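PDB 1DBW: transcriptional regulatory protein FixJ from Sinorhizobium meliloti, which induces, once activated by FixL, the expression of nifA and fixK and so controls nitrogen fixation, this chain being its receiver domain. Local coordinates for residues 2-7 with 48-53; 82-87 with 101-106; 6-11 with 28-33. The protein carries 2 engineered substitutions. All coordinates share one frame; numbering follows the deposited sequence.

Interaction 1: 2-7 with 48-53; sequences QDYTVH and NGVLVT. Engineered in segment 2-7: Gln2 (natural residue Thr).
His7 and Val50 meet where strands 5-7 and 49-53 run side by side in parallel, their axes 4.6 Å apart at closest approach and 28° apart in direction. The pair is a worked example of parallel pairing, in which one residue bonds to the two that flank its opposite number. Thr5 N is bound to Asn48 O and Thr5 O accepts Val50 N, so that Gly49 is straddled. Two residues on, His7 repeats the pattern about Leu51: its N donates to Val50 O at 2.7 Å in an almost straight bond (173° at the hydrogen), and its O takes Val52 N.

The imidazole of His7 can be followed outward. CB lies 3.7 Å from Val50 O. CG is anti to the carbonyl carbon (chi1 -70°), a little farther from that oxygen, and beyond it the edge atom CD2 comes to 4.0 Å from Gly49 CA, which lies in the plane of the ring. A CB on residue 49 would collide with CD2, so this edge-on approach depends on the glycine. Over one face, offset toward the rim, sits the methyl Thr5 CG2. On the other branch, ND1 is hydrogen-bonded to His33 NE2 of strand 29-33.

On the sheet face of Val6, Val50 and Val52 the valine contacts are apolar. Val6 CG1 packs at 3.6 Å on Val52 CG2, and Tyr4 lies alongside Val50, with CD2 4.1 Å from Val50 CG2. Ile115 and Ala118 of helix 108-119 cover these valines. Near the start of the strands, a water 2.9 Å from Thr5 OG1 also binds Asn48 O.

The chemistry thus divides by place: regular amide pairing satisfies the buried backbone, valine methyls pack against helix 108-119, and a water joins where the strands begin.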
loop_
_atom_site.group_PDB
_atom_site.type_symbol
_atom_site.label_atom_id
_atom_site.label_comp_id
_atom_site.label_asym_id
_atom_site.label_seq_id
_atom_site.Cartn_x
_atom_site.Cartn_y
_atom_site.Cartn_z
ATOM N N GLN A 2 -16.501 -9.535 -0.819
ATOM C CA GLN A 2 -15.521 -9.569 0.266
ATOM C C GLN A 2 -15.393 -8.213 0.955
ATOM O O GLN A 2 -15.198 -7.215 0.304
ATOM C CB GLN A 2 -14.152 -10.063 -0.250
ATOM C CG GLN A 2 -13.034 -9.911 0.772
ATOM C CD GLN A 2 -11.771 -10.686 0.425
ATOM O OE1 GLN A 2 -11.257 -11.415 1.265
ATOM N NE2 GLN A 2 -11.246 -10.507 -0.797
ATOM N N ASP A 3 -15.518 -8.191 2.280
ATOM C CA ASP A 3 -15.408 -6.949 3.058
ATOM C C ASP A 3 -13.950 -6.706 3.473
ATOM O O ASP A 3 -13.583 -6.934 4.635
ATOM C CB ASP A 3 -16.266 -7.034 4.343
ATOM C CG ASP A 3 -16.247 -5.745 5.157
ATOM O OD1 ASP A 3 -15.894 -4.673 4.613
ATOM O OD2 ASP A 3 -16.529 -5.788 6.372
ATOM N N TYR A 4 -13.121 -6.198 2.579
ATOM C CA TYR A 4 -11.733 -5.964 2.978
ATOM C C TYR A 4 -11.456 -4.480 3.121
ATOM O O TYR A 4 -12.244 -3.651 2.682
ATOM C CB TYR A 4 -10.780 -6.589 1.960
ATOM C CG TYR A 4 -10.905 -5.979 0.565
ATOM C CD1 TYR A 4 -11.820 -6.473 -0.368
ATOM C CD2 TYR A 4 -10.046 -4.948 0.165
ATOM C CE1 TYR A 4 -11.867 -5.975 -1.675
ATOM C CE2 TYR A 4 -10.090 -4.432 -1.131
ATOM C CZ TYR A 4 -10.999 -4.958 -2.046
ATOM O OH TYR A 4 -10.983 -4.511 -3.340
ATOM N N THR A 5 -10.356 -4.148 3.784
ATOM C CA THR A 5 -10.000 -2.765 4.006
ATOM C C THR A 5 -8.694 -2.428 3.325
ATOM O O THR A 5 -7.798 -3.274 3.290
ATOM C CB THR A 5 -9.826 -2.514 5.531
ATOM O OG1 THR A 5 -11.088 -2.781 6.175
ATOM C CG2 THR A 5 -9.437 -1.050 5.820
ATOM N N VAL A 6 -8.654 -1.251 2.696
ATOM C CA VAL A 6 -7.424 -0.786 2.050
ATOM C C VAL A 6 -6.719 0.105 3.090
ATOM O O VAL A 6 -7.253 1.132 3.480
ATOM C CB VAL A 6 -7.702 0.080 0.793
ATOM C CG1 VAL A 6 -6.342 0.449 0.122
ATOM C CG2 VAL A 6 -8.573 -0.669 -0.196
ATOM N N HIS A 7 -5.471 -0.249 3.425
ATOM C CA HIS A 7 -4.694 0.489 4.426
ATOM C C HIS A 7 -3.701 1.326 3.686
ATOM O O HIS A 7 -2.874 0.749 2.992
ATOM C CB HIS A 7 -3.980 -0.520 5.338
ATOM C CG HIS A 7 -4.937 -1.247 6.233
ATOM N ND1 HIS A 7 -5.361 -0.714 7.435
ATOM C CD2 HIS A 7 -5.631 -2.400 6.063
ATOM C CE1 HIS A 7 -6.285 -1.495 7.959
ATOM N NE2 HIS A 7 -6.473 -2.526 7.146
ATOM N N ASN A 48 -8.207 -9.235 6.757
ATOM C CA ASN A 48 -8.730 -8.926 5.424
ATOM C C ASN A 48 -8.360 -7.505 5.029
ATOM O O ASN A 48 -9.215 -6.649 4.792
ATOM C CB ASN A 48 -10.251 -9.121 5.368
ATOM C CG ASN A 48 -10.702 -10.335 6.131
ATOM O OD1 ASN A 48 -10.341 -11.458 5.794
ATOM N ND2 ASN A 48 -11.489 -10.114 7.189
ATOM N N GLY A 49 -7.069 -7.273 4.929
ATOM C CA GLY A 49 -6.631 -5.956 4.533
ATOM C C GLY A 49 -5.608 -5.986 3.421
ATOM O O GLY A 49 -4.874 -6.972 3.258
ATOM N N VAL A 50 -5.669 -4.958 2.579
ATOM C CA VAL A 50 -4.683 -4.773 1.511
ATOM C C VAL A 50 -3.893 -3.531 1.899
ATOM O O VAL A 50 -4.467 -2.538 2.329
ATOM C CB VAL A 50 -5.368 -4.524 0.127
ATOM C CG1 VAL A 50 -4.336 -4.108 -0.952
ATOM C CG2 VAL A 50 -6.058 -5.788 -0.294
ATOM N N LEU A 51 -2.599 -3.536 1.619
ATOM C CA LEU A 51 -1.763 -2.385 1.952
ATOM C C LEU A 51 -1.373 -1.630 0.698
ATOM O O LEU A 51 -1.074 -2.253 -0.330
ATOM C CB LEU A 51 -0.476 -2.872 2.617
ATOM C CG LEU A 51 0.648 -1.827 2.796
ATOM C CD1 LEU A 51 0.238 -0.680 3.790
ATOM C CD2 LEU A 51 1.871 -2.600 3.347
ATOM N N VAL A 52 -1.468 -0.305 0.772
ATOM C CA VAL A 52 -1.041 0.539 -0.358
ATOM C C VAL A 52 -0.054 1.520 0.243
ATOM O O VAL A 52 -0.406 2.298 1.134
ATOM C CB VAL A 52 -2.177 1.283 -1.002
ATOM C CG1 VAL A 52 -1.633 2.184 -2.124
ATOM C CG2 VAL A 52 -3.182 0.287 -1.638
ATOM N N THR A 53 1.195 1.497 -0.250
ATOM C CA THR A 53 2.178 2.425 0.273
ATOM C C THR A 53 2.546 3.509 -0.737
ATOM O O THR A 53 2.454 3.288 -1.942
ATOM C CB THR A 53 3.502 1.699 0.635
ATOM O OG1 THR A 53 4.149 1.268 -0.564
ATOM C CG2 THR A 53 3.238 0.467 1.514
HETATM O O HOH W 1 -11.399 -5.627 6.633
#

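Interaction 2: 82-87 with 101-106; sequences TGHGDV and FIEKPF
Glu103 and His84 are brought together by two trans torsions. In Glu103, CG stands anti to the backbone N (chi1 179°) and the chain runs on extended, sending the carboxylate past the strand end to the 83-86 turn. In His84, CG is likewise anti to its N (chi1 -178°), which starts the ring toward the backbone of Lys104.

Glu103 OE2 accepts Gly85 N at 2.9 Å, met from above the carboxylate plane (39° out of it), while its CG rests 3.7 Å from Gly83 O. The ring of His84 uses ND1 to donate to Lys104 O at 3.0 Å. This oxygen receives it in the carbonyl plane, on a lone pair, although the bond is bent at the hydrogen. Pro105 CD lies 3.8 Å from the same ND1, and the cis peptide before Pro105 redirects the chain here. Gly85, with its positive phi, occupies the third place of a type II turn, and Asp86 follows as N-cap of helix 87-95.

Behind the turn, the backbone bonds pairing strands 78-82 and 100-103 here are Thr82 N to Ile102 O and Lys104 N to Thr82 O. The Thr82 hydroxyl approaches Phe101, OG1 being 3.8 Å from CD1, and its methyl CG2 is 4.1 Å from Phe101 CB. Lys104 lays its alkyl chain past the carbonyl of Thr82, with CG 3.5 Å from Thr82 O. The chain then bends at chi3, and NZ forms a salt bridge with Asp54, a magnesium ligand and the predicted phosphorylation site.

The pattern is that of the CheY-like receiver domain. As in CheY relatives, Thr82 and Lys104 probably belong to the phosphorylation site, Phe101 is the aromatic whose position is coupled to the threonine, and a cis-proline follows the lysine.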
loop_
_atom_site.group_PDB
_atom_site.type_symbol
_atom_site.label_atom_id
_atom_site.label_comp_id
_atom_site.label_asym_id
_atom_site.label_seq_id
_atom_site.Cartn_x
_atom_site.Cartn_y
_atom_site.Cartn_z
ATOM N N THR A 82 5.288 3.873 -6.564
ATOM C CA THR A 82 6.679 4.252 -6.768
ATOM C C THR A 82 6.857 5.587 -7.500
ATOM O O THR A 82 5.970 6.044 -8.229
ATOM C CB THR A 82 7.434 3.100 -7.510
ATOM O OG1 THR A 82 6.804 2.856 -8.771
ATOM C CG2 THR A 82 7.359 1.776 -6.694
ATOM N N GLY A 83 8.032 6.186 -7.311
ATOM C CA GLY A 83 8.320 7.462 -7.932
ATOM C C GLY A 83 8.329 7.449 -9.443
ATOM O O GLY A 83 8.649 6.426 -10.076
ATOM N N HIS A 84 7.953 8.589 -10.029
ATOM C CA HIS A 84 7.943 8.716 -11.477
ATOM C C HIS A 84 9.374 8.441 -11.964
ATOM O O HIS A 84 10.328 9.037 -11.433
ATOM C CB HIS A 84 7.520 10.122 -11.902
ATOM C CG HIS A 84 7.454 10.296 -13.386
ATOM N ND1 HIS A 84 6.646 9.519 -14.190
ATOM C CD2 HIS A 84 8.130 11.128 -14.220
ATOM C CE1 HIS A 84 6.826 9.864 -15.455
ATOM N NE2 HIS A 84 7.721 10.835 -15.499
ATOM N N GLY A 85 9.494 7.493 -12.897
ATOM C CA GLY A 85 10.776 7.108 -13.474
ATOM C C GLY A 85 11.760 6.384 -12.567
ATOM O O GLY A 85 12.910 6.141 -12.968
ATOM N N ASP A 86 11.333 6.031 -11.353
ATOM C CA ASP A 86 12.204 5.341 -10.390
ATOM C C ASP A 86 12.204 3.835 -10.640
ATOM O O ASP A 86 11.380 3.095 -10.094
ATOM C CB ASP A 86 11.752 5.627 -8.958
ATOM C CG ASP A 86 12.798 5.230 -7.922
ATOM O OD1 ASP A 86 13.597 4.289 -8.158
ATOM O OD2 ASP A 86 12.818 5.867 -6.857
ATOM N N VAL A 87 13.182 3.373 -11.405
ATOM C CA VAL A 87 13.256 1.953 -11.757
ATOM C C VAL A 87 13.667 1.061 -10.589
ATOM O O VAL A 87 13.023 0.052 -10.331
ATOM C CB VAL A 87 14.227 1.712 -12.967
ATOM C CG1 VAL A 87 14.065 0.287 -13.514
ATOM C CG2 VAL A 87 13.989 2.763 -14.048
ATOM N N PHE A 101 3.458 -2.933 -8.355
ATOM C CA PHE A 101 3.939 -1.595 -8.073
ATOM C C PHE A 101 3.121 -0.729 -9.014
ATOM O O PHE A 101 2.590 -1.218 -10.025
ATOM C CB PHE A 101 5.427 -1.404 -8.435
ATOM C CG PHE A 101 5.696 -1.440 -9.918
ATOM C CD1 PHE A 101 5.741 -0.258 -10.673
ATOM C CD2 PHE A 101 5.868 -2.663 -10.576
ATOM C CE1 PHE A 101 5.959 -0.302 -12.072
ATOM C CE2 PHE A 101 6.084 -2.716 -11.943
ATOM C CZ PHE A 101 6.131 -1.525 -12.701
ATOM N N ILE A 102 2.976 0.530 -8.652
ATOM C CA ILE A 102 2.290 1.479 -9.505
ATOM C C ILE A 102 3.126 2.736 -9.557
ATOM O O ILE A 102 3.308 3.403 -8.560
ATOM C CB ILE A 102 0.929 1.868 -8.965
ATOM C CG1 ILE A 102 0.019 0.630 -8.873
ATOM C CG2 ILE A 102 0.305 2.944 -9.883
ATOM C CD1 ILE A 102 -0.356 0.031 -10.196
ATOM N N GLU A 103 3.612 3.072 -10.743
ATOM C CA GLU A 103 4.429 4.265 -10.924
ATOM C C GLU A 103 3.549 5.523 -11.030
ATOM O O GLU A 103 2.529 5.522 -11.724
ATOM C CB GLU A 103 5.259 4.088 -12.214
ATOM C CG GLU A 103 6.144 5.277 -12.557
ATOM C CD GLU A 103 6.805 5.146 -13.933
ATOM O OE1 GLU A 103 6.671 4.100 -14.616
ATOM O OE2 GLU A 103 7.442 6.127 -14.350
ATOM N N LYS A 104 3.939 6.571 -10.309
ATOM C CA LYS A 104 3.263 7.848 -10.316
ATOM C C LYS A 104 3.679 8.689 -11.534
ATOM O O LYS A 104 4.820 8.576 -12.011
ATOM C CB LYS A 104 3.650 8.646 -9.067
ATOM C CG LYS A 104 3.188 8.047 -7.778
ATOM C CD LYS A 104 3.334 9.010 -6.619
ATOM C CE LYS A 104 4.737 9.002 -6.050
ATOM N NZ LYS A 104 4.768 9.772 -4.787
ATOM N N PRO A 105 2.741 9.479 -12.096
ATOM C CA PRO A 105 1.335 9.632 -11.685
ATOM C C PRO A 105 0.551 8.461 -12.260
ATOM O O PRO A 105 0.970 7.838 -13.263
ATOM C CB PRO A 105 0.900 10.937 -12.373
ATOM C CG PRO A 105 2.206 11.635 -12.711
ATOM C CD PRO A 105 3.112 10.505 -13.093
ATOM N N PHE A 106 -0.574 8.124 -11.620
ATOM C CA PHE A 106 -1.392 7.019 -12.100
ATOM C C PHE A 106 -2.846 7.437 -12.221
ATOM O O PHE A 106 -3.271 8.379 -11.559
ATOM C CB PHE A 106 -1.295 5.824 -11.139
ATOM C CG PHE A 106 -1.555 6.185 -9.701
ATOM C CD1 PHE A 106 -2.864 6.325 -9.231
ATOM C CD2 PHE A 106 -0.511 6.454 -8.833
ATOM C CE1 PHE A 106 -3.134 6.739 -7.917
ATOM C CE2 PHE A 106 -0.763 6.867 -7.520
ATOM C CZ PHE A 106 -2.086 7.013 -7.059
#

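Interaction 3: 6-11 with 28-33; sequences VHIVDD and FAVKMH
His33 and His7 meet rim to rim, their ring planes 37° apart, on the sheet face they share with Lys31. His33 NE2 and His7 ND1 are hydrogen-bonded at 2.9 Å, and either could be the donor. Lys31 CD packs at the edge of the same His7 ring, 3.6 Å from CE1. An alanine in place of His33 would probably leave His7 ND1 without this mate and open a gap beside the ring.

On the reverse face the bumps are aliphatic. Ile8 points CG1 anti to its carbonyl carbon (chi1 -51°), and this branch fits against Val30 CG1 at 4.1 Å. Two residues earlier, Val6 CG2 nudges the ring of Phe28, 3.8 Å from CD2. Beneath them four backbone hydrogen bonds, from Val6 N to Ala29 O through His33 N to Ile8 O, hold the parallel strands.

These are the two strands of a beta-alpha-beta unit, and 6-11 ends in Asp10 and Asp11 of the magnesium site. Its helix 13-25 lays Leu23 over Ile8 and Val30, and helix 108-119 covers Val6 and Phe28. On the opposite face, Phe39 meets His33 edge-to-face and Phe42 makes a cation-pi contact with Lys31.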
loop_
_atom_site.group_PDB
_atom_site.type_symbol
_atom_site.label_atom_id
_atom_site.label_comp_id
_atom_site.label_asym_id
_atom_site.label_seq_id
_atom_site.Cartn_x
_atom_site.Cartn_y
_atom_site.Cartn_z
ATOM N N VAL A 6 -8.654 -1.251 2.696
ATOM C CA VAL A 6 -7.424 -0.786 2.050
ATOM C C VAL A 6 -6.719 0.105 3.090
ATOM O O VAL A 6 -7.253 1.132 3.480
ATOM C CB VAL A 6 -7.702 0.080 0.793
ATOM C CG1 VAL A 6 -6.342 0.449 0.122
ATOM C CG2 VAL A 6 -8.573 -0.669 -0.196
ATOM N N HIS A 7 -5.471 -0.249 3.425
ATOM C CA HIS A 7 -4.694 0.489 4.426
ATOM C C HIS A 7 -3.701 1.326 3.686
ATOM O O HIS A 7 -2.874 0.749 2.992
ATOM C CB HIS A 7 -3.980 -0.520 5.338
ATOM C CG HIS A 7 -4.937 -1.247 6.233
ATOM N ND1 HIS A 7 -5.361 -0.714 7.435
ATOM C CD2 HIS A 7 -5.631 -2.400 6.063
ATOM C CE1 HIS A 7 -6.285 -1.495 7.959
ATOM N NE2 HIS A 7 -6.473 -2.526 7.146
ATOM N N ILE A 8 -3.851 2.661 3.769
ATOM C CA ILE A 8 -2.974 3.560 3.028
ATOM C C ILE A 8 -1.928 4.153 3.943
ATOM O O ILE A 8 -2.237 4.772 4.959
ATOM C CB ILE A 8 -3.733 4.702 2.390
ATOM C CG1 ILE A 8 -4.942 4.187 1.572
ATOM C CG2 ILE A 8 -2.784 5.499 1.509
ATOM C CD1 ILE A 8 -4.558 3.513 0.316
ATOM N N VAL A 9 -0.674 3.984 3.562
ATOM C CA VAL A 9 0.412 4.495 4.376
ATOM C C VAL A 9 1.090 5.497 3.457
ATOM O O VAL A 9 1.633 5.128 2.439
ATOM C CB VAL A 9 1.370 3.331 4.812
ATOM C CG1 VAL A 9 2.442 3.834 5.741
ATOM C CG2 VAL A 9 0.592 2.286 5.550
ATOM N N ASP A 10 0.882 6.781 3.718
ATOM C CA ASP A 10 1.488 7.809 2.859
ATOM C C ASP A 10 2.146 8.886 3.711
ATOM O O ASP A 10 1.531 9.428 4.636
ATOM C CB ASP A 10 0.430 8.406 1.918
ATOM C CG ASP A 10 1.029 9.202 0.744
ATOM O OD1 ASP A 10 2.171 9.720 0.829
ATOM O OD2 ASP A 10 0.328 9.314 -0.283
ATOM N N ASP A 11 3.416 9.147 3.404
ATOM C CA ASP A 11 4.229 10.129 4.109
ATOM C C ASP A 11 3.807 11.579 3.839
ATOM O O ASP A 11 3.711 12.383 4.775
ATOM C CB ASP A 11 5.714 9.931 3.763
ATOM C CG ASP A 11 6.039 10.280 2.312
ATOM O OD1 ASP A 11 6.934 11.126 2.090
ATOM O OD2 ASP A 11 5.401 9.720 1.393
ATOM N N PHE A 28 -14.573 1.891 -1.388
ATOM C CA PHE A 28 -13.673 1.017 -0.651
ATOM C C PHE A 28 -13.686 1.353 0.828
ATOM O O PHE A 28 -13.990 2.497 1.181
ATOM C CB PHE A 28 -12.236 1.265 -1.150
ATOM C CG PHE A 28 -11.954 0.665 -2.492
ATOM C CD1 PHE A 28 -12.175 1.397 -3.670
ATOM C CD2 PHE A 28 -11.473 -0.629 -2.583
ATOM C CE1 PHE A 28 -11.916 0.822 -4.909
ATOM C CE2 PHE A 28 -11.209 -1.217 -3.818
ATOM C CZ PHE A 28 -11.431 -0.491 -4.988
ATOM N N ALA A 29 -13.436 0.346 1.680
ATOM C CA ALA A 29 -13.267 0.623 3.108
ATOM C C ALA A 29 -11.804 1.064 3.099
ATOM O O ALA A 29 -10.954 0.344 2.577
ATOM C CB ALA A 29 -13.433 -0.648 3.935
ATOM N N VAL A 30 -11.513 2.182 3.751
ATOM C CA VAL A 30 -10.168 2.734 3.703
ATOM C C VAL A 30 -9.755 3.192 5.067
ATOM O O VAL A 30 -10.562 3.768 5.795
ATOM C CB VAL A 30 -10.162 3.991 2.782
ATOM C CG1 VAL A 30 -8.823 4.715 2.856
ATOM C CG2 VAL A 30 -10.438 3.576 1.354
ATOM N N LYS A 31 -8.489 2.939 5.384
ATOM C CA LYS A 31 -7.936 3.427 6.662
ATOM C C LYS A 31 -6.592 4.063 6.323
ATOM O O LYS A 31 -5.745 3.415 5.696
ATOM C CB LYS A 31 -7.729 2.263 7.601
ATOM C CG LYS A 31 -7.299 2.706 9.020
ATOM C CD LYS A 31 -7.072 1.472 9.931
ATOM C CE LYS A 31 -6.507 1.870 11.288
ATOM N NZ LYS A 31 -7.553 2.423 12.221
ATOM N N MET A 32 -6.411 5.305 6.774
ATOM C CA MET A 32 -5.186 6.070 6.530
ATOM C C MET A 32 -4.316 5.975 7.756
ATOM O O MET A 32 -4.759 6.262 8.869
ATOM C CB MET A 32 -5.517 7.547 6.331
ATOM C CG MET A 32 -5.244 8.090 4.956
ATOM S SD MET A 32 -5.874 9.775 4.810
ATOM C CE MET A 32 -4.957 10.613 6.121
ATOM N N HIS A 33 -3.056 5.630 7.551
ATOM C CA HIS A 33 -2.113 5.524 8.662
ATOM C C HIS A 33 -1.161 6.687 8.505
ATOM O O HIS A 33 -0.653 6.914 7.423
ATOM C CB HIS A 33 -1.356 4.198 8.576
ATOM C CG HIS A 33 -2.251 3.007 8.704
ATOM N ND1 HIS A 33 -2.540 2.417 9.922
ATOM C CD2 HIS A 33 -2.989 2.348 7.778
ATOM C CE1 HIS A 33 -3.418 1.443 9.733
ATOM N NE2 HIS A 33 -3.706 1.383 8.444
#

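How the interactions relate
Interactions 1 and 3 are the two sides of one inner strand, 5-10: they share Val6 and His7, and their centres lie about 8 Å apart. Interaction 1 is the more buried, between two inner strands, while interaction 3 pairs the same strand with an outermost one and is partly buried. Interaction 2 lies about 21 Å from interaction 1, centre to centre, at the margin of the parallel sheet opposite to that of interaction 3. Interactions 1 and 3 depend mainly on regular backbone pairing and apolar methyls, with a histidine pair added in interaction 3. In interaction 2 the strands give way to loops, and side chains grip backbone atoms. Asp10 of 6-11 and Lys104 of 101-106 both approach Asp54.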